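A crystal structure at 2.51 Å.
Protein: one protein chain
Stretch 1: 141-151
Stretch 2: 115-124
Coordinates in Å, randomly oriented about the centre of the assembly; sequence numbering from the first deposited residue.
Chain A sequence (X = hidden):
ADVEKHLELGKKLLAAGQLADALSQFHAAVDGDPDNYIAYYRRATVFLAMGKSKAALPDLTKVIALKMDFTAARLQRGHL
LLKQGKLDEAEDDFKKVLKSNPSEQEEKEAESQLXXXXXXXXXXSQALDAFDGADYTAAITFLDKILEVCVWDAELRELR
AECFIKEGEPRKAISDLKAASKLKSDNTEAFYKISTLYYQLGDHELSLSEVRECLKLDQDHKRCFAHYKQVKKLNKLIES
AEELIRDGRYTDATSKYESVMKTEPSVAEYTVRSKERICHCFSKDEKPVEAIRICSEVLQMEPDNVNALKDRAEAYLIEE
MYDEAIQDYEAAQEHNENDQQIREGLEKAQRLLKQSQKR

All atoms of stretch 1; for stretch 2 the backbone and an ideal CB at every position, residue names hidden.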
# COMPACT_ATOMS: atom_id res chain seq x y z
N THR A 141 -14.65 9.40 -7.09
CA THR A 141 -16.07 9.05 -6.94
C THR A 141 -16.44 7.96 -7.92
O THR A 141 -16.97 6.92 -7.54
CB THR A 141 -16.97 10.28 -7.13
OG1 THR A 141 -16.74 11.20 -6.05
CG2 THR A 141 -18.45 9.89 -7.14
N PHE A 142 -16.12 8.19 -9.19
CA PHE A 142 -16.43 7.24 -10.24
C PHE A 142 -15.64 5.96 -10.07
O PHE A 142 -16.17 4.87 -10.23
CB PHE A 142 -16.18 7.85 -11.62
CG PHE A 142 -17.01 9.06 -11.92
CD1 PHE A 142 -16.40 10.27 -12.23
CD2 PHE A 142 -18.40 9.00 -11.92
CE1 PHE A 142 -17.17 11.41 -12.52
CE2 PHE A 142 -19.17 10.13 -12.22
CZ PHE A 142 -18.55 11.33 -12.52
N LEU A 143 -14.36 6.08 -9.73
CA LEU A 143 -13.53 4.89 -9.57
C LEU A 143 -13.99 4.06 -8.39
O LEU A 143 -13.97 2.84 -8.45
CB LEU A 143 -12.04 5.25 -9.46
CG LEU A 143 -11.39 5.84 -10.72
CD1 LEU A 143 -10.17 6.65 -10.33
CD2 LEU A 143 -11.02 4.78 -11.75
N ASP A 144 -14.43 4.72 -7.33
CA ASP A 144 -15.00 4.01 -6.18
C ASP A 144 -16.10 3.07 -6.64
O ASP A 144 -16.09 1.89 -6.29
CB ASP A 144 -15.54 4.99 -5.14
CG ASP A 144 -14.45 5.60 -4.28
OD1 ASP A 144 -13.35 5.01 -4.14
OD2 ASP A 144 -14.72 6.68 -3.71
N LYS A 145 -17.05 3.60 -7.41
CA LYS A 145 -18.15 2.82 -7.97
C LYS A 145 -17.65 1.68 -8.86
O LYS A 145 -18.03 0.53 -8.67
CB LYS A 145 -19.14 3.70 -8.73
CG LYS A 145 -20.54 3.82 -8.09
CD LYS A 145 -20.67 5.09 -7.22
CE LYS A 145 -21.29 6.26 -8.00
NZ LYS A 145 -21.45 7.48 -7.15
N ILE A 146 -16.81 2.00 -9.83
CA ILE A 146 -16.29 0.97 -10.72
C ILE A 146 -15.61 -0.15 -9.92
O ILE A 146 -15.94 -1.33 -10.10
CB ILE A 146 -15.35 1.53 -11.80
CG1 ILE A 146 -16.06 2.64 -12.57
CG2 ILE A 146 -14.93 0.45 -12.78
CD1 ILE A 146 -15.13 3.61 -13.25
N LEU A 147 -14.72 0.20 -9.00
CA LEU A 147 -13.92 -0.82 -8.33
C LEU A 147 -14.69 -1.75 -7.39
O LEU A 147 -14.15 -2.76 -6.94
CB LEU A 147 -12.69 -0.21 -7.65
CG LEU A 147 -11.60 0.32 -8.61
CD1 LEU A 147 -10.70 1.31 -7.89
CD2 LEU A 147 -10.78 -0.81 -9.23
N GLU A 148 -15.95 -1.41 -7.10
CA GLU A 148 -16.86 -2.29 -6.35
C GLU A 148 -17.19 -3.52 -7.17
O GLU A 148 -17.38 -4.60 -6.63
CB GLU A 148 -18.18 -1.59 -6.00
CG GLU A 148 -18.10 -0.50 -4.94
CD GLU A 148 -17.58 -1.02 -3.62
OE1 GLU A 148 -16.73 -0.33 -2.99
OE2 GLU A 148 -18.01 -2.12 -3.19
N VAL A 149 -17.26 -3.36 -8.49
CA VAL A 149 -17.63 -4.44 -9.37
C VAL A 149 -16.39 -5.01 -10.03
O VAL A 149 -16.18 -6.21 -10.00
CB VAL A 149 -18.64 -3.97 -10.44
CG1 VAL A 149 -18.89 -5.06 -11.46
CG2 VAL A 149 -19.94 -3.51 -9.79
N CYS A 150 -15.56 -4.15 -10.62
CA CYS A 150 -14.36 -4.60 -11.30
C CYS A 150 -13.23 -4.62 -10.29
O CYS A 150 -12.35 -3.73 -10.28
CB CYS A 150 -14.04 -3.68 -12.47
SG CYS A 150 -15.41 -3.44 -13.62
N VAL A 151 -13.25 -5.64 -9.44
CA VAL A 151 -12.38 -5.71 -8.28
C VAL A 151 -10.96 -6.15 -8.63
O VAL A 151 -10.03 -5.93 -7.85
CB VAL A 151 -12.97 -6.63 -7.16
CG1 VAL A 151 -14.20 -5.98 -6.49
CG2 VAL A 151 -13.34 -8.02 -7.70
N UNK A 115 -26.37 -5.29 -18.63
CA UNK A 115 -26.84 -4.03 -18.05
C UNK A 115 -25.70 -3.46 -17.22
O UNK A 115 -25.35 -2.29 -17.38
CB UNK A 115 -28.10 -4.23 -17.20
N UNK A 116 -25.11 -4.31 -16.38
CA UNK A 116 -24.07 -3.88 -15.47
C UNK A 116 -22.76 -3.48 -16.14
O UNK A 116 -22.11 -2.54 -15.68
CB UNK A 116 -23.80 -5.00 -14.46
N UNK A 117 -22.36 -4.19 -17.19
CA UNK A 117 -21.15 -3.87 -17.94
C UNK A 117 -21.26 -2.48 -18.54
O UNK A 117 -20.34 -1.67 -18.48
CB UNK A 117 -20.90 -4.91 -19.04
N UNK A 118 -22.43 -2.21 -19.10
CA UNK A 118 -22.72 -0.95 -19.72
C UNK A 118 -22.73 0.21 -18.71
O UNK A 118 -22.33 1.33 -19.06
CB UNK A 118 -24.07 -1.04 -20.44
N UNK A 119 -23.19 -0.03 -17.49
CA UNK A 119 -22.99 0.91 -16.40
C UNK A 119 -21.50 1.21 -16.18
O UNK A 119 -21.09 2.37 -16.15
CB UNK A 119 -23.61 0.36 -15.12
N UNK A 120 -20.71 0.15 -16.03
CA UNK A 120 -19.26 0.26 -15.83
C UNK A 120 -18.58 0.99 -16.97
O UNK A 120 -17.66 1.78 -16.76
CB UNK A 120 -18.64 -1.13 -15.67
N UNK A 121 -19.05 0.71 -18.19
CA UNK A 121 -18.50 1.26 -19.41
C UNK A 121 -18.71 2.78 -19.45
O UNK A 121 -17.85 3.53 -19.90
CB UNK A 121 -19.14 0.59 -20.63
N UNK A 122 -19.86 3.22 -18.95
CA UNK A 122 -20.24 4.61 -18.84
C UNK A 122 -19.46 5.29 -17.72
O UNK A 122 -19.01 6.43 -17.87
CB UNK A 122 -21.75 4.73 -18.60
N UNK A 123 -19.30 4.59 -16.60
CA UNK A 123 -18.56 5.10 -15.45
C UNK A 123 -17.07 5.24 -15.73
O UNK A 123 -16.41 6.12 -15.21
CB UNK A 123 -18.77 4.18 -14.25
N UNK A 124 -16.54 4.34 -16.56
CA UNK A 124 -15.15 4.38 -16.94
C UNK A 124 -14.84 5.67 -17.73
O UNK A 124 -13.87 6.36 -17.42
CB UNK A 124 -14.80 3.14 -17.76

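Stretch 2 is helical throughout, and its axis runs 9.5 Å from that of the helix in stretch 1 at an angle of 151°, so the two are roughly antiparallel. Low positions therefore lie near the C-terminal end of stretch 1 and high positions near Phe-142.

Position 115 has nothing of stretch 1 within reach of its CB. Almost any helix-compatible residue would do. It is Val-115, which makes no contact here.

At position 116 CA-to-CB points toward stretch 1, but the gap is wide. Only a long side chain could cross it, and Val-149 offers methyl groups, not a charge. Lys, Arg, Met or Gln would suit. The residue is Lys-116. Its aliphatic part does the work: CD lies 4.0 Å from Val-149 CG1.

Position 117 points away and 118 is out of reach, so stretch 1 sets no demand on either. They are Ala-117 and Asp-118.

Position 119 points sideways with no neighbour near its CB. Many residues fit. It is Glu-119, whose end turns nearer without making contact.

Position 120 also points sideways, yet its CB is 4.5 Å from Cys-150 SG and 5.0 Å from Ile-146 CG2. The surroundings are largely apolar. A flexible apolar chain, Met or Leu, would suit, and Ile is possible. The residue is Met-120, modelled as selenomethionine. All three chi angles are m, and the chain folds toward stretch 1. Its CE lies 3.2 Å from Ile-146 CG2 and 3.4 Å from Val-149 CB. It has the largest area covered by the other stretch of any residue here.

Position 121 points away and 122 is out of reach. Polar or apolar residues would be equally acceptable to stretch 1. They are Gln-121 and Arg-122.

Position 123 points toward stretch 1. Its CB is 3.5 Å from Ile-146 CG1, and the Phe-142 ring and the CB of Lys-145 lie beyond. A branched or medium-sized apolar residue is expected: Leu, Ile, Val or Met. It is Leu-123, with chi1 m and chi2 t. CD2 packs 3.7 Å from Phe-142 CD2, while CD1 lies 3.8 Å from Lys-145 CB.

Position 124 points away, although its CB is 4.5 Å from Ile-146 CD1. Because CA-to-CB points away, a long polar chain could lead outward, and a small residue would also fit. It is Arg-124. Its closest contact is through the backbone, N to Ile-146 CD1 at 3.7 Å.

No hydrogen bond joins the stretches; the contact rests on apolar packing.

Stretch 2, residues 115-124: VKADEMQRLR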
# COMPACT_ATOMS: atom_id res chain seq x y z
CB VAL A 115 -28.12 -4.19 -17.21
CG1 VAL A 115 -28.43 -2.90 -16.43
CG2 VAL A 115 -29.30 -4.59 -18.09
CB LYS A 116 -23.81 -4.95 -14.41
CG LYS A 116 -23.29 -4.37 -13.12
CD LYS A 116 -22.84 -5.47 -12.19
CE LYS A 116 -24.02 -6.26 -11.60
NZ LYS A 116 -23.58 -7.04 -10.40
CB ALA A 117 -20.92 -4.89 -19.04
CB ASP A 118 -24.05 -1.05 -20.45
CG ASP A 118 -24.27 0.11 -21.37
OD1 ASP A 118 -23.68 0.08 -22.47
OD2 ASP A 118 -24.99 1.05 -20.98
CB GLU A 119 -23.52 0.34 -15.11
CG GLU A 119 -24.92 0.67 -14.77
CD GLU A 119 -25.33 0.01 -13.46
OE1 GLU A 119 -26.29 -0.81 -13.47
OE2 GLU A 119 -24.66 0.28 -12.42
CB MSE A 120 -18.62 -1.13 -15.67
CG MSE A 120 -19.24 -1.95 -14.57
SE MSE A 120 -19.19 -1.01 -12.87
CE MSE A 120 -17.40 -1.55 -12.45
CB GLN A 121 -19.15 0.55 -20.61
CG GLN A 121 -18.40 0.71 -21.91
CD GLN A 121 -17.25 -0.27 -22.07
OE1 GLN A 121 -17.44 -1.38 -22.56
NE2 GLN A 121 -16.05 0.16 -21.68
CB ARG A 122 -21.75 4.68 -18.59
CG ARG A 122 -22.36 6.05 -18.36
CD ARG A 122 -22.48 6.43 -16.87
NE ARG A 122 -23.65 7.29 -16.62
CZ ARG A 122 -23.83 8.52 -17.11
NH1 ARG A 122 -22.92 9.09 -17.90
NH2 ARG A 122 -24.95 9.18 -16.82
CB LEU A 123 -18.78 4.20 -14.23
CG LEU A 123 -20.01 4.39 -13.33
CD1 LEU A 123 -20.09 3.24 -12.34
CD2 LEU A 123 -19.98 5.74 -12.60
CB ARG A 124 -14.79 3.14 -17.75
CG ARG A 124 -13.35 2.87 -17.82
CD ARG A 124 -13.09 1.55 -18.49
NE ARG A 124 -11.69 1.18 -18.34
CZ ARG A 124 -10.76 1.47 -19.23
NH1 ARG A 124 -11.09 2.11 -20.33
NH2 ARG A 124 -9.50 1.14 -19.01
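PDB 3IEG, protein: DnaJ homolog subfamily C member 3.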